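PDB 6CW5: ribokinase from Cryptococcus neoformans var. grubii serotype A, which probably catalyses the ATP- and magnesium-dependent phosphorylation of D-ribose at O-5, giving D-ribose 5-phosphate for nucleotide and amino acid synthesis or the pentose phosphate pathway. Local coordinates for residues M175-W186 with E198-F206; Q221-H232 with L253-Y263. All coordinates share one frame; numbering follows the deposited sequence. Where two conformers were deposited one is given.

Contact 1: residues M175-W186 with E198-F206; sequences MLTPAQLREFPW and ELGDLLLAF
Helix 178-183, which meets helix 198-205 through Leu181 and Ala205, runs nearly square to it: the short axes pass 9.3 Å apart with a crossing angle of -81°. The backbones come nearest at Pro178, whose CB rests on the methyl of Ala205. Leu181 forks over the second helix, CD1 on Ala205 CB and CD2 on Leu202 CD1 at 3.9 Å. The one hydrogen bond across the pair is Arg182 NH1 to Ala205 O, 2.9 Å and fairly straight at 160°; it lies in the guanidinium plane and uses a lone pair of this carbonyl at the helix C-terminus. A bend at chi3 (-73°) turns the guanidinium back over Pro178 O. Phe206 puts CE1 3.6 Å from Leu181 O, with that oxygen at the ring edge; the same oxygen accepts from Trp186 NE1 at 3.0 Å, which ties the indole back to the helix that precedes it. Met175 curls, its CE reaching Glu198 CB at 3.6 Å beside the Asp201 carboxylate. Leu202 and Trp186 also reach Leu192 of strand 191-195, and Leu231 of helix 220-233 packs on Leu202 and Phe206. At the N-terminal end of helix 178-183, the capping box of Thr177 and Gln180 hydrogen-bonds to Thr132 and Thr130 of the second subunit.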
loop_
_atom_site.group_PDB
_atom_site.type_symbol
_atom_site.label_atom_id
_atom_site.label_comp_id
_atom_site.label_asym_id
_atom_site.label_seq_id
_atom_site.Cartn_x
_atom_site.Cartn_y
_atom_site.Cartn_z
ATOM N N MET A 175 -3.125 9.595 14.150
ATOM C CA MET A 175 -1.670 9.695 14.137
ATOM C C MET A 175 -1.019 8.356 13.782
ATOM O O MET A 175 -1.500 7.277 14.170
ATOM C CB MET A 175 -1.177 10.200 15.511
ATOM C CG MET A 175 0.344 10.444 15.610
ATOM S SD MET A 175 1.052 11.399 14.297
ATOM C CE MET A 175 0.112 12.943 14.442
ATOM N N LEU A 176 0.067 8.438 13.013
ATOM C CA LEU A 176 0.904 7.309 12.632
ATOM C C LEU A 176 1.743 6.879 13.831
ATOM O O LEU A 176 1.948 7.656 14.769
ATOM C CB LEU A 176 1.829 7.702 11.453
ATOM C CG LEU A 176 1.143 7.834 10.071
ATOM C CD1 LEU A 176 0.176 9.015 10.036
ATOM C CD2 LEU A 176 2.211 8.025 8.976
ATOM N N THR A 177 2.238 5.627 13.805
ATOM C CA THR A 177 3.145 5.188 14.858
ATOM C C THR A 177 4.464 5.946 14.729
ATOM O O THR A 177 4.799 6.454 13.651
ATOM C CB THR A 177 3.404 3.676 14.808
ATOM O OG1 THR A 177 4.263 3.361 13.695
ATOM C CG2 THR A 177 2.105 2.896 14.652
ATOM N N PRO A 178 5.243 6.040 15.813
ATOM C CA PRO A 178 6.508 6.792 15.701
ATOM C C PRO A 178 7.421 6.218 14.638
ATOM O O PRO A 178 8.035 6.971 13.875
ATOM C CB PRO A 178 7.097 6.691 17.122
ATOM C CG PRO A 178 5.845 6.649 17.998
ATOM C CD PRO A 178 4.869 5.776 17.208
ATOM N N ALA A 179 7.491 4.891 14.517
ATOM C CA ALA A 179 8.349 4.330 13.474
ATOM C C ALA A 179 7.835 4.695 12.080
ATOM O O ALA A 179 8.617 5.013 11.174
ATOM C CB ALA A 179 8.450 2.809 13.648
ATOM N N GLN A 180 6.521 4.659 11.888
ATOM C CA GLN A 180 5.977 5.069 10.598
ATOM C C GLN A 180 6.318 6.521 10.287
ATOM O O GLN A 180 6.640 6.853 9.147
ATOM C CB GLN A 180 4.465 4.873 10.593
ATOM C CG GLN A 180 4.076 3.407 10.527
ATOM C CD GLN A 180 2.607 3.179 10.816
ATOM O OE1 GLN A 180 1.877 4.088 11.257
ATOM N NE2 GLN A 180 2.153 1.959 10.547
ATOM N N LEU A 181 6.214 7.410 11.279
ATOM C CA LEU A 181 6.587 8.805 11.051
ATOM C C LEU A 181 8.055 8.917 10.660
ATOM O O LEU A 181 8.407 9.648 9.720
ATOM C CB LEU A 181 6.300 9.648 12.311
ATOM C CG LEU A 181 4.813 9.744 12.682
ATOM C CD1 LEU A 181 4.730 10.344 14.105
ATOM C CD2 LEU A 181 4.092 10.642 11.665
ATOM N N ARG A 182 8.930 8.179 11.343
ATOM C CA ARG A 182 10.354 8.279 11.033
ATOM C C ARG A 182 10.705 7.737 9.660
ATOM O O ARG A 182 11.734 8.140 9.092
ATOM C CB ARG A 182 11.190 7.541 12.082
ATOM C CG ARG A 182 11.160 8.203 13.437
ATOM C CD ARG A 182 12.102 7.487 14.421
ATOM N NE ARG A 182 11.608 6.184 14.868
ATOM C CZ ARG A 182 10.927 6.000 15.996
ATOM N NH1 ARG A 182 10.620 7.036 16.780
ATOM N NH2 ARG A 182 10.539 4.784 16.336
ATOM N N GLU A 183 9.871 6.869 9.098
ATOM C CA GLU A 183 10.173 6.258 7.802
ATOM C C GLU A 183 9.366 6.871 6.671
ATOM O O GLU A 183 9.525 6.459 5.519
ATOM C CB GLU A 183 9.896 4.748 7.876
ATOM C CG GLU A 183 10.932 4.038 8.765
ATOM C CD GLU A 183 10.422 2.750 9.375
ATOM O OE1 GLU A 183 9.581 2.086 8.732
ATOM O OE2 GLU A 183 10.862 2.422 10.505
ATOM N N PHE A 184 8.485 7.810 6.996
ATOM C CA PHE A 184 7.601 8.420 6.014
ATOM C C PHE A 184 8.399 9.223 4.987
ATOM O O PHE A 184 9.409 9.863 5.328
ATOM C CB PHE A 184 6.598 9.290 6.771
ATOM C CG PHE A 184 5.394 9.699 5.978
ATOM C CD1 PHE A 184 4.251 8.897 5.956
ATOM C CD2 PHE A 184 5.380 10.914 5.312
ATOM C CE1 PHE A 184 3.123 9.282 5.247
ATOM C CE2 PHE A 184 4.238 11.327 4.606
ATOM C CZ PHE A 184 3.119 10.504 4.570
ATOM N N PRO A 185 8.008 9.177 3.696
ATOM C CA PRO A 185 8.781 9.857 2.640
ATOM C C PRO A 185 8.468 11.350 2.592
ATOM O O PRO A 185 7.853 11.858 1.668
ATOM C CB PRO A 185 8.333 9.118 1.375
ATOM C CG PRO A 185 6.886 8.789 1.676
ATOM C CD PRO A 185 6.885 8.388 3.147
ATOM N N TRP A 186 8.884 12.065 3.646
ATOM C CA TRP A 186 8.624 13.498 3.744
ATOM C C TRP A 186 9.134 14.266 2.538
ATOM O O TRP A 186 8.594 15.331 2.220
ATOM C CB TRP A 186 9.281 14.054 5.008
ATOM C CG TRP A 186 8.707 13.380 6.230
ATOM C CD1 TRP A 186 9.345 12.485 7.039
ATOM C CD2 TRP A 186 7.378 13.525 6.750
ATOM N NE1 TRP A 186 8.496 12.071 8.037
ATOM C CE2 TRP A 186 7.286 12.696 7.891
ATOM C CE3 TRP A 186 6.258 14.282 6.374
ATOM C CZ2 TRP A 186 6.112 12.594 8.666
ATOM C CZ3 TRP A 186 5.097 14.189 7.148
ATOM C CH2 TRP A 186 5.033 13.342 8.278
ATOM N N GLU A 198 -0.531 17.236 17.195
ATOM C CA GLU A 198 0.091 16.416 16.154
ATOM C C GLU A 198 1.511 16.887 15.855
ATOM O O GLU A 198 2.396 16.075 15.539
ATOM C CB GLU A 198 -0.773 16.445 14.891
ATOM C CG GLU A 198 -2.138 15.738 15.142
ATOM C CD GLU A 198 -3.211 16.099 14.128
ATOM O OE1 GLU A 198 -3.064 17.113 13.414
ATOM O OE2 GLU A 198 -4.234 15.368 14.061
ATOM N N LEU A 199 1.740 18.197 15.909
ATOM C CA LEU A 199 3.111 18.709 15.815
ATOM C C LEU A 199 3.988 18.092 16.902
ATOM O O LEU A 199 5.109 17.648 16.638
ATOM C CB LEU A 199 3.118 20.237 15.936
ATOM C CG LEU A 199 4.502 20.912 15.876
ATOM C CD1 LEU A 199 5.177 20.578 14.559
ATOM C CD2 LEU A 199 4.426 22.460 16.082
ATOM N N GLY A 200 3.492 18.052 18.139
ATOM C CA GLY A 200 4.265 17.417 19.204
ATOM C C GLY A 200 4.495 15.931 18.966
ATOM O O GLY A 200 5.555 15.392 19.306
ATOM N N ASP A 201 3.502 15.240 18.405
ATOM C CA ASP A 201 3.683 13.814 18.112
ATOM C C ASP A 201 4.851 13.605 17.166
ATOM O O ASP A 201 5.653 12.686 17.346
ATOM C CB ASP A 201 2.419 13.197 17.495
ATOM C CG ASP A 201 1.283 13.049 18.475
ATOM O OD1 ASP A 201 1.541 12.877 19.685
ATOM O OD2 ASP A 201 0.123 13.089 18.011
ATOM N N LEU A 202 4.945 14.424 16.115
ATOM C CA LEU A 202 6.075 14.278 15.204
ATOM C C LEU A 202 7.387 14.591 15.912
ATOM O O LEU A 202 8.375 13.855 15.786
ATOM C CB LEU A 202 5.913 15.193 13.992
ATOM C CG LEU A 202 5.262 14.520 12.773
ATOM C CD1 LEU A 202 3.779 14.239 13.051
ATOM C CD2 LEU A 202 5.453 15.461 11.576
ATOM N N LEU A 203 7.431 15.721 16.621
ATOM C CA LEU A 203 8.674 16.086 17.293
ATOM C C LEU A 203 9.113 14.987 18.251
ATOM O O LEU A 203 10.300 14.653 18.316
ATOM C CB LEU A 203 8.499 17.422 18.032
ATOM C CG LEU A 203 8.540 18.619 17.078
ATOM C CD1 LEU A 203 7.984 19.836 17.776
ATOM C CD2 LEU A 203 9.976 18.901 16.586
ATOM N N LEU A 204 8.160 14.409 18.998
ATOM C CA LEU A 204 8.496 13.342 19.936
ATOM C C LEU A 204 9.010 12.113 19.201
ATOM O O LEU A 204 9.960 11.467 19.648
ATOM C CB LEU A 204 7.278 12.953 20.780
ATOM C CG LEU A 204 6.896 13.837 21.965
ATOM C CD1 LEU A 204 5.580 13.359 22.579
ATOM C CD2 LEU A 204 8.007 13.822 22.992
ATOM N N ALA A 205 8.380 11.762 18.073
ATOM C CA ALA A 205 8.844 10.598 17.328
ATOM C C ALA A 205 10.225 10.845 16.740
ATOM O O ALA A 205 10.959 9.885 16.465
ATOM C CB ALA A 205 7.835 10.240 16.221
ATOM N N PHE A 206 10.584 12.106 16.519
ATOM C CA PHE A 206 11.842 12.456 15.877
ATOM C C PHE A 206 12.931 12.775 16.898
ATOM O O PHE A 206 13.957 13.378 16.547
ATOM C CB PHE A 206 11.639 13.647 14.919
ATOM C CG PHE A 206 10.724 13.327 13.752
ATOM C CD1 PHE A 206 10.365 12.000 13.502
ATOM C CD2 PHE A 206 10.277 14.338 12.901
ATOM C CE1 PHE A 206 9.524 11.682 12.431
ATOM C CE2 PHE A 206 9.454 14.040 11.822
ATOM C CZ PHE A 206 9.078 12.711 11.598
#

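Contact 2: residues Q221-H232 with L253-Y263; sequences QAKASAGILELH and LCYEPGKEVGY
Gln221 lays its amide flat over the Tyr263 ring, the planes 10° apart and NE2 3.7 Å from Tyr263 CZ, above the middle of the ring. CG anti to the backbone N (chi1 -174°) and an extended chain carry the amide out there; a water accepts from NE2, and Tyr263 OH is hydrogen-bonded to Lys250 O. One helical turn on from Gln221, Ala224 CB is met by Leu253 CD1 at 3.5 Å, tighter than usual for two carbons. Leu253 CD2 lies equally near Ser225 OG, whose hydroxyl is turned back to Gln221 O, 3.0 Å away. Ile228 divides its branches, CD1 on Leu253 CB and CG2 on Tyr255 CB at 3.5 Å, while Leu229 CD2 touches both Val261 CG2 and the Tyr255 ring. At the far end Tyr255 points its edge at the His232 face, planes 65° apart, with OH 2.9 Å above the imidazole plane over its centre. That oxygen is anchored by a nearly straight hydrogen bond of 2.9 Å from Gly258 N, in the type II turn of residues 256-259. Helix 220-233 thus lies along the terminal antiparallel hairpin, strands 252-255 and 262-264, of the large alpha/beta sheet of the PfkB fold, beside the nucleotide site, where Gly251 binds ADP and Leu247 is predicted to bind ATP.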
loop_
_atom_site.group_PDB
_atom_site.type_symbol
_atom_site.label_atom_id
_atom_site.label_comp_id
_atom_site.label_asym_id
_atom_site.label_seq_id
_atom_site.Cartn_x
_atom_site.Cartn_y
_atom_site.Cartn_z
ATOM N N GLN A 221 1.717 29.899 20.904
ATOM C CA GLN A 221 2.221 30.465 19.654
ATOM C C GLN A 221 3.737 30.371 19.611
ATOM O O GLN A 221 4.317 29.931 18.613
ATOM C CB GLN A 221 1.770 31.925 19.489
ATOM C CG GLN A 221 2.162 32.493 18.125
ATOM C CD GLN A 221 1.969 33.988 17.986
ATOM O OE1 GLN A 221 2.837 34.684 17.433
ATOM N NE2 GLN A 221 0.818 34.502 18.464
ATOM N N ALA A 222 4.384 30.758 20.711
ATOM C CA ALA A 222 5.841 30.727 20.788
ATOM C C ALA A 222 6.385 29.305 20.673
ATOM O O ALA A 222 7.338 29.063 19.933
ATOM C CB ALA A 222 6.314 31.373 22.094
ATOM N N LYS A 223 5.829 28.357 21.445
ATOM C CA LYS A 223 6.370 26.995 21.451
ATOM C C LYS A 223 6.089 26.286 20.145
ATOM O O LYS A 223 6.923 25.505 19.655
ATOM C CB LYS A 223 5.768 26.182 22.604
ATOM C CG LYS A 223 6.145 26.648 23.984
ATOM C CD LYS A 223 7.597 26.372 24.281
ATOM C CE LYS A 223 7.917 26.787 25.717
ATOM N NZ LYS A 223 9.281 26.337 26.087
ATOM N N ALA A 224 4.889 26.496 19.584
ATOM C CA ALA A 224 4.583 25.862 18.305
ATOM C C ALA A 224 5.429 26.453 17.185
ATOM O O ALA A 224 5.836 25.721 16.276
ATOM C CB ALA A 224 3.092 25.997 17.984
ATOM N N SER A 225 5.726 27.761 17.242
ATOM C CA SER A 225 6.578 28.362 16.210
ATOM C C SER A 225 7.973 27.763 16.253
ATOM O O SER A 225 8.540 27.396 15.212
ATOM C CB SER A 225 6.671 29.881 16.394
ATOM O OG SER A 225 5.491 30.524 15.972
ATOM N N ALA A 226 8.553 27.683 17.455
ATOM C CA ALA A 226 9.856 27.042 17.615
ATOM C C ALA A 226 9.794 25.580 17.215
ATOM O O ALA A 226 10.732 25.058 16.599
ATOM C CB ALA A 226 10.368 27.197 19.061
ATOM N N GLY A 227 8.680 24.901 17.516
ATOM C CA GLY A 227 8.554 23.503 17.129
ATOM C C GLY A 227 8.530 23.318 15.621
ATOM O O GLY A 227 9.096 22.356 15.095
ATOM N N ILE A 228 7.888 24.238 14.901
ATOM C CA ILE A 228 7.909 24.175 13.436
ATOM C C ILE A 228 9.336 24.324 12.923
ATOM O O ILE A 228 9.793 23.568 12.053
ATOM C CB ILE A 228 7.003 25.263 12.840
ATOM C CG1 ILE A 228 5.523 24.897 13.024
ATOM C CG2 ILE A 228 7.313 25.447 11.351
ATOM C CD1 ILE A 228 4.586 26.097 12.666
ATOM N N LEU A 229 10.057 25.311 13.444
ATOM C CA LEU A 229 11.424 25.541 12.973
ATOM C C LEU A 229 12.326 24.357 13.311
ATOM O O LEU A 229 13.220 23.994 12.531
ATOM C CB LEU A 229 11.991 26.836 13.567
ATOM C CG LEU A 229 11.301 28.133 13.142
ATOM C CD1 LEU A 229 11.807 29.319 13.918
ATOM C CD2 LEU A 229 11.504 28.349 11.619
ATOM N N GLU A 230 12.110 23.747 14.475
ATOM C CA GLU A 230 12.867 22.563 14.866
ATOM C C GLU A 230 12.558 21.381 13.952
ATOM O O GLU A 230 13.466 20.654 13.508
ATOM C CB GLU A 230 12.547 22.195 16.317
ATOM C CG GLU A 230 13.343 20.978 16.732
ATOM C CD GLU A 230 13.319 20.671 18.216
ATOM O OE1 GLU A 230 12.831 21.503 19.025
ATOM O OE2 GLU A 230 13.818 19.571 18.561
ATOM N N LEU A 231 11.277 21.177 13.674
ATOM C CA LEU A 231 10.863 20.098 12.790
ATOM C C LEU A 231 11.511 20.267 11.431
ATOM O O LEU A 231 12.042 19.305 10.870
ATOM C CB LEU A 231 9.336 20.071 12.688
ATOM C CG LEU A 231 8.712 18.974 11.836
ATOM C CD1 LEU A 231 9.175 17.607 12.328
ATOM C CD2 LEU A 231 7.160 19.055 11.845
ATOM N N HIS A 232 11.544 21.506 10.921
ATOM C CA HIS A 232 12.139 21.767 9.619
ATOM C C HIS A 232 13.558 21.237 9.530
ATOM O O HIS A 232 13.953 20.688 8.499
ATOM C CB HIS A 232 12.134 23.280 9.337
ATOM C CG HIS A 232 12.901 23.671 8.111
ATOM N ND1 HIS A 232 12.456 23.363 6.840
ATOM C CD2 HIS A 232 14.054 24.370 7.950
ATOM C CE1 HIS A 232 13.305 23.851 5.952
ATOM N NE2 HIS A 232 14.295 24.448 6.598
ATOM N N LEU A 253 -0.454 28.898 12.468
ATOM C CA LEU A 253 0.910 29.211 12.059
ATOM C C LEU A 253 1.158 28.640 10.664
ATOM O O LEU A 253 0.704 27.543 10.336
ATOM C CB LEU A 253 1.904 28.618 13.062
ATOM C CG LEU A 253 1.851 29.181 14.480
ATOM C CD1 LEU A 253 2.688 28.346 15.463
ATOM C CD2 LEU A 253 2.343 30.617 14.481
ATOM N N CYS A 254 1.865 29.381 9.840
ATOM C CA CYS A 254 2.167 28.960 8.480
ATOM C C CYS A 254 3.664 29.116 8.257
ATOM O O CYS A 254 4.251 30.131 8.655
ATOM C CB CYS A 254 1.351 29.794 7.466
ATOM S SG CYS A 254 1.746 29.548 5.708
ATOM N N TYR A 255 4.279 28.111 7.634
ATOM C CA TYR A 255 5.720 28.114 7.407
ATOM C C TYR A 255 6.008 27.559 6.022
ATOM O O TYR A 255 5.648 26.417 5.725
ATOM C CB TYR A 255 6.460 27.281 8.469
ATOM C CG TYR A 255 7.915 27.048 8.140
ATOM C CD1 TYR A 255 8.857 28.039 8.378
ATOM C CD2 TYR A 255 8.345 25.852 7.580
ATOM C CE1 TYR A 255 10.191 27.842 8.070
ATOM C CE2 TYR A 255 9.676 25.643 7.273
ATOM C CZ TYR A 255 10.594 26.648 7.524
ATOM O OH TYR A 255 11.927 26.467 7.227
ATOM N N GLU A 256 6.670 28.357 5.188
ATOM C CA GLU A 256 7.298 27.839 3.974
ATOM C C GLU A 256 8.785 27.655 4.196
ATOM O O GLU A 256 9.418 28.474 4.885
ATOM C CB GLU A 256 7.081 28.776 2.775
ATOM C CG GLU A 256 5.632 29.042 2.488
ATOM C CD GLU A 256 5.467 29.961 1.305
ATOM O OE1 GLU A 256 5.395 31.187 1.517
ATOM O OE2 GLU A 256 5.450 29.447 0.168
ATOM N N PRO A 257 9.346 26.587 3.635
ATOM C CA PRO A 257 10.767 26.291 3.849
ATOM C C PRO A 257 11.655 27.519 3.709
ATOM O O PRO A 257 11.604 28.225 2.696
ATOM C CB PRO A 257 11.073 25.262 2.756
ATOM C CG PRO A 257 9.781 24.548 2.577
ATOM C CD PRO A 257 8.700 25.598 2.751
ATOM N N GLY A 258 12.428 27.795 4.752
ATOM C CA GLY A 258 13.381 28.878 4.754
ATOM C C GLY A 258 12.802 30.239 5.057
ATOM O O GLY A 258 13.563 31.210 5.116
ATOM N N LYS A 259 11.491 30.356 5.248
ATOM C CA LYS A 259 10.888 31.666 5.440
ATOM C C LYS A 259 10.540 31.877 6.916
ATOM O O LYS A 259 10.823 31.035 7.776
ATOM C CB LYS A 259 9.652 31.833 4.549
ATOM C CG LYS A 259 9.978 31.702 3.061
ATOM C CD LYS A 259 8.729 31.969 2.208
ATOM C CE LYS A 259 9.000 31.851 0.699
ATOM N NZ LYS A 259 7.802 32.277 -0.108
ATOM N N GLU A 260 9.945 33.034 7.212
ATOM C CA GLU A 260 9.430 33.312 8.557
ATOM C C GLU A 260 8.176 32.518 8.845
ATOM O O GLU A 260 7.305 32.381 7.982
ATOM C CB GLU A 260 9.066 34.777 8.711
ATOM C CG GLU A 260 10.254 35.717 8.711
ATOM C CD GLU A 260 11.019 35.674 10.006
ATOM O OE1 GLU A 260 10.484 35.194 11.059
ATOM O OE2 GLU A 260 12.166 36.126 9.964
ATOM N N VAL A 261 8.053 32.041 10.084
ATOM C CA VAL A 261 6.778 31.467 10.520
ATOM C C VAL A 261 5.777 32.610 10.633
ATOM O O VAL A 261 6.012 33.581 11.355
ATOM C CB VAL A 261 6.919 30.741 11.864
ATOM C CG1 VAL A 261 5.499 30.280 12.384
ATOM C CG2 VAL A 261 7.910 29.564 11.772
ATOM N N GLY A 262 4.667 32.522 9.903
ATOM C CA GLY A 262 3.637 33.543 9.964
ATOM C C GLY A 262 2.521 33.136 10.905
ATOM O O GLY A 262 2.219 31.966 11.047
ATOM N N TYR A 263 1.904 34.118 11.564
ATOM C CA TYR A 263 0.800 33.841 12.473
ATOM C C TYR A 263 -0.440 34.592 12.023
ATOM O O TYR A 263 -0.370 35.792 11.742
ATOM C CB TYR A 263 1.136 34.244 13.914
ATOM C CG TYR A 263 -0.054 34.165 14.827
ATOM C CD1 TYR A 263 -0.489 32.946 15.315
ATOM C CD2 TYR A 263 -0.750 35.312 15.197
ATOM C CE1 TYR A 263 -1.574 32.862 16.124
ATOM C CE2 TYR A 263 -1.844 35.236 16.019
ATOM C CZ TYR A 263 -2.249 34.010 16.480
ATOM O OH TYR A 263 -3.343 33.900 17.297
HETATM O O HOH W 1 -1.397 33.200 20.029
#

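How the contacts relate
Consecutive helices join the two contacts: 196-205 belongs to contact 1 and 220-233 to contact 2. They pack through Leu199 CD1 on Leu231 CD2, and Phe206, just past the end of the first, adds CD2 on Leu231 CD1 (3.5 Å). The centres lie about 17 Å apart. Both contacts are partly buried, with aliphatic centres and polar or exposed margins. Contact 1 joins helix to helix near the second subunit and has a direct hydrogen bond across it. Contact 2 sets a helix on the last two strands at one end of the large sheet, untouched by the partner chain; aromatic and amide stacking brackets its aliphatic packing. Each approaches the nucleotide site: Glu198 beside Asn195, Tyr263 beside Gly251, and Ala224 next to Leu247, a predicted ATP residue.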